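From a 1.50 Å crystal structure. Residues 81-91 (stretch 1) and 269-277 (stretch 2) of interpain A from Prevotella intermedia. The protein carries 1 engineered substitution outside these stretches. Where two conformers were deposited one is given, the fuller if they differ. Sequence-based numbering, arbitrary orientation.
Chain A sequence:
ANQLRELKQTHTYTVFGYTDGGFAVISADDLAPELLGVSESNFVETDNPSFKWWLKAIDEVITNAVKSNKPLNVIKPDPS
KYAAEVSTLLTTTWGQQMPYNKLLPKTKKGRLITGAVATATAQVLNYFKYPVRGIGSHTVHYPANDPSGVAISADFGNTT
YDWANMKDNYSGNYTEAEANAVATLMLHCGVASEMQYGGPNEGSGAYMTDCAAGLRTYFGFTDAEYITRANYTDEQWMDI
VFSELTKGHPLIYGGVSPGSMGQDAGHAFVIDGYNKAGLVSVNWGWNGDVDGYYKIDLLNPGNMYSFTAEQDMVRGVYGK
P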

# COMPACT_ATOMS: atom_id res chain seq x y z
N LYS A 81 -15.08 21.36 -3.09
CA LYS A 81 -14.16 20.92 -4.16
C LYS A 81 -14.18 19.40 -4.42
O LYS A 81 -13.87 18.95 -5.54
CB LYS A 81 -12.71 21.33 -3.83
CG LYS A 81 -12.38 22.84 -3.88
CD LYS A 81 -10.82 23.07 -3.88
CE LYS A 81 -10.22 23.13 -2.45
NZ LYS A 81 -8.72 22.82 -2.32
N TYR A 82 -14.49 18.62 -3.39
CA TYR A 82 -14.36 17.14 -3.43
C TYR A 82 -15.53 16.49 -2.74
O TYR A 82 -16.29 17.17 -2.04
CB TYR A 82 -13.14 16.69 -2.63
CG TYR A 82 -11.90 17.50 -2.88
CD1 TYR A 82 -11.25 17.44 -4.09
CD2 TYR A 82 -11.38 18.31 -1.88
CE1 TYR A 82 -10.08 18.19 -4.31
CE2 TYR A 82 -10.24 19.04 -2.08
CZ TYR A 82 -9.60 18.99 -3.29
OH TYR A 82 -8.45 19.75 -3.41
N ALA A 83 -15.65 15.16 -2.87
CA ALA A 83 -16.56 14.44 -2.01
C ALA A 83 -16.29 14.75 -0.56
O ALA A 83 -15.13 14.89 -0.11
CB ALA A 83 -16.47 12.94 -2.28
N ALA A 84 -17.35 14.83 0.23
CA ALA A 84 -17.17 15.09 1.65
C ALA A 84 -16.29 14.03 2.33
O ALA A 84 -15.51 14.34 3.22
CB ALA A 84 -18.49 15.20 2.36
N GLU A 85 -16.47 12.78 1.89
CA GLU A 85 -15.73 11.62 2.41
C GLU A 85 -15.87 10.55 1.33
O GLU A 85 -16.80 10.61 0.51
CB GLU A 85 -16.34 11.15 3.74
CG GLU A 85 -17.84 10.89 3.63
CD GLU A 85 -18.51 10.56 4.94
OE1 GLU A 85 -17.79 10.29 5.92
OE2 GLU A 85 -19.76 10.56 4.97
N VAL A 86 -14.93 9.60 1.31
CA VAL A 86 -15.00 8.45 0.41
C VAL A 86 -14.73 7.21 1.26
O VAL A 86 -13.63 7.02 1.76
CB VAL A 86 -13.97 8.57 -0.75
CG1 VAL A 86 -13.95 7.28 -1.58
CG2 VAL A 86 -14.33 9.81 -1.61
N SER A 87 -15.76 6.39 1.49
CA SER A 87 -15.56 5.24 2.36
C SER A 87 -14.74 4.18 1.62
O SER A 87 -14.82 4.06 0.40
CB SER A 87 -16.89 4.68 2.85
OG SER A 87 -17.71 4.39 1.76
N THR A 88 -13.91 3.47 2.37
CA THR A 88 -13.08 2.36 1.91
C THR A 88 -13.64 1.65 0.68
O THR A 88 -14.71 1.04 0.76
CB THR A 88 -12.94 1.36 3.08
OG1 THR A 88 -12.48 2.09 4.23
CG2 THR A 88 -11.96 0.20 2.76
N LEU A 89 -12.91 1.75 -0.44
CA LEU A 89 -13.33 1.18 -1.71
C LEU A 89 -13.00 -0.30 -1.91
O LEU A 89 -13.80 -1.03 -2.53
CB LEU A 89 -12.70 1.98 -2.87
CG LEU A 89 -13.25 3.41 -2.99
CD1 LEU A 89 -12.44 4.23 -3.98
CD2 LEU A 89 -14.74 3.42 -3.41
N LEU A 90 -11.82 -0.74 -1.44
CA LEU A 90 -11.45 -2.13 -1.69
C LEU A 90 -12.20 -3.10 -0.76
O LEU A 90 -12.58 -2.74 0.37
CB LEU A 90 -9.94 -2.30 -1.43
CG LEU A 90 -8.92 -2.06 -2.54
CD1 LEU A 90 -9.19 -0.99 -3.59
CD2 LEU A 90 -7.52 -1.94 -1.91
N THR A 91 -12.39 -4.35 -1.23
CA THR A 91 -12.99 -5.39 -0.38
C THR A 91 -12.00 -6.52 -0.06
O THR A 91 -12.31 -7.44 0.71
CB THR A 91 -14.22 -6.00 -1.06
OG1 THR A 91 -13.87 -6.45 -2.38
CG2 THR A 91 -15.33 -4.91 -1.18
N PHE A 269 1.25 0.28 -0.24
CA PHE A 269 -0.07 0.03 0.26
C PHE A 269 -1.02 0.74 -0.67
O PHE A 269 -0.59 1.42 -1.63
CB PHE A 269 -0.22 0.49 1.73
CG PHE A 269 0.24 1.92 2.00
CD1 PHE A 269 -0.63 3.01 1.88
CD2 PHE A 269 1.54 2.16 2.44
CE1 PHE A 269 -0.20 4.31 2.18
CE2 PHE A 269 1.96 3.47 2.76
CZ PHE A 269 1.10 4.52 2.60
N VAL A 270 -2.31 0.59 -0.40
CA VAL A 270 -3.34 1.25 -1.20
C VAL A 270 -4.07 2.28 -0.35
O VAL A 270 -4.48 1.97 0.79
CB VAL A 270 -4.36 0.25 -1.82
CG1 VAL A 270 -5.38 0.98 -2.69
CG2 VAL A 270 -3.61 -0.82 -2.60
N ILE A 271 -4.23 3.49 -0.89
CA ILE A 271 -5.18 4.45 -0.28
C ILE A 271 -6.48 4.28 -1.01
O ILE A 271 -6.57 4.50 -2.23
CB ILE A 271 -4.71 5.92 -0.38
CG1 ILE A 271 -3.41 6.12 0.44
CG2 ILE A 271 -5.86 6.91 0.04
CD1 ILE A 271 -2.77 7.47 0.18
N ASP A 272 -7.52 3.92 -0.26
CA ASP A 272 -8.79 3.62 -0.88
C ASP A 272 -9.97 4.37 -0.29
O ASP A 272 -11.11 3.96 -0.45
CB ASP A 272 -9.04 2.10 -0.92
CG ASP A 272 -9.27 1.50 0.43
OD1 ASP A 272 -9.78 0.35 0.46
OD2 ASP A 272 -8.97 2.15 1.48
N GLY A 273 -9.69 5.51 0.32
CA GLY A 273 -10.79 6.38 0.82
C GLY A 273 -10.19 7.47 1.69
O GLY A 273 -8.97 7.52 1.92
N TYR A 274 -11.07 8.30 2.25
CA TYR A 274 -10.68 9.31 3.23
C TYR A 274 -11.90 9.72 4.00
O TYR A 274 -13.03 9.54 3.52
CB TYR A 274 -10.03 10.53 2.58
CG TYR A 274 -10.86 11.30 1.57
CD1 TYR A 274 -10.75 11.06 0.21
CD2 TYR A 274 -11.76 12.29 1.99
CE1 TYR A 274 -11.51 11.77 -0.70
CE2 TYR A 274 -12.51 13.01 1.08
CZ TYR A 274 -12.36 12.76 -0.27
OH TYR A 274 -13.10 13.47 -1.17
N ASN A 275 -11.67 10.24 5.20
CA ASN A 275 -12.79 10.71 6.01
C ASN A 275 -12.84 12.24 6.04
O ASN A 275 -12.00 12.92 5.42
CB ASN A 275 -12.82 10.05 7.41
CG ASN A 275 -11.71 10.49 8.35
OD1 ASN A 275 -10.99 11.45 8.09
ND2 ASN A 275 -11.55 9.75 9.46
N LYS A 276 -13.85 12.78 6.72
CA LYS A 276 -14.03 14.22 6.76
C LYS A 276 -12.88 14.98 7.42
O LYS A 276 -12.65 16.14 7.11
CB LYS A 276 -15.34 14.55 7.48
CG LYS A 276 -16.51 14.09 6.71
CD LYS A 276 -17.77 14.53 7.45
CE LYS A 276 -19.01 14.19 6.67
NZ LYS A 276 -20.23 14.43 7.55
N ALA A 277 -12.17 14.32 8.34
CA ALA A 277 -11.05 14.92 8.99
C ALA A 277 -9.73 14.73 8.23
O ALA A 277 -8.67 15.14 8.71
CB ALA A 277 -10.94 14.36 10.39

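Residues 269-274 form the end of a β-strand that begins earlier in the chain, whereas residues 81-91 adopt no regular helix or strand and run alongside it as an irregular segment. The two meet in a single antiparallel bridge between Val86 and Tyr274, whose CA atoms lie 5.2 Å apart. Both hydrogen bonds of the pair are made: Val86 N donates to Tyr274 O at 2.9 Å with an N-H...O angle of 162°, and Tyr274 N donates to Val86 O, also at 2.9 Å, with a more bent angle of 146°. Within the pair, the carbonyl oxygens Val86 O and Tyr274 O lie 3.1 Å apart; both are acceptors, and no bond joins them.

The pairing does not continue as a regular ladder. Beyond the bridge the next backbone link is from Leu89 N to Asp272 O, 2.9 Å long with an angle of 147°. The same carbonyl receives a CA-H...O contact from Thr88, with Thr88 CA 3.5 Å from Asp272 O. Between these two points of attachment lies Gly273, and the approach there is very close: Val86 O is 3.1 Å from Gly273 CA. A CB on this residue would point toward stretch 1 and, in ideal geometry, sit 2.3 Å from Val86 O, a clash, so the backbones could not pass as they do with a side chain at this position.

Asp272 also engages the first stretch through its side chain. Its CA-to-CB bond points toward stretch 1, and with chi1 in the p well OD1 accepts a hydrogen bond from Leu90 N at 3.0 Å. The residue thus receives the successive amides of Leu89 and Leu90, one on its main-chain oxygen and the other on its carboxylate, while OD2 is hydrogen-bonded elsewhere in the structure. Thr88 CG2 lies close by, 3.2 Å from Asp272 OD1, although the CA-to-CB bond of Thr88 points away. Two residues earlier in the strand, Val270 points toward stretch 1, as Leu90 points toward stretch 2, and the two make an apolar contact, Leu90 CD2 to Val270 CG1, at 3.7 Å.

At the other end of the contact, Tyr274 has the largest area covered by the opposing stretch. Its CA-to-CB bond is directed sideways, but the end of the side chain comes nearer to stretch 1, where the hydroxyl donates a 2.7 Å hydrogen bond from Tyr274 OH to Ala83 O. This acceptor lies at the ring edge, near its plane. Val86 CB and the carbonyl carbon of Glu85 lie over one face of the ring, and Val86 CG2 approaches Tyr274 CE1 to 3.6 Å. The tyrosine therefore combines a polar anchor at its tip with packing along its ring, in addition to its two backbone bonds. Lys276 covers the more exposed margin: its CG lies 3.6 Å from Ala84 O, and its CE is 4.1 Å from Glu85 CD.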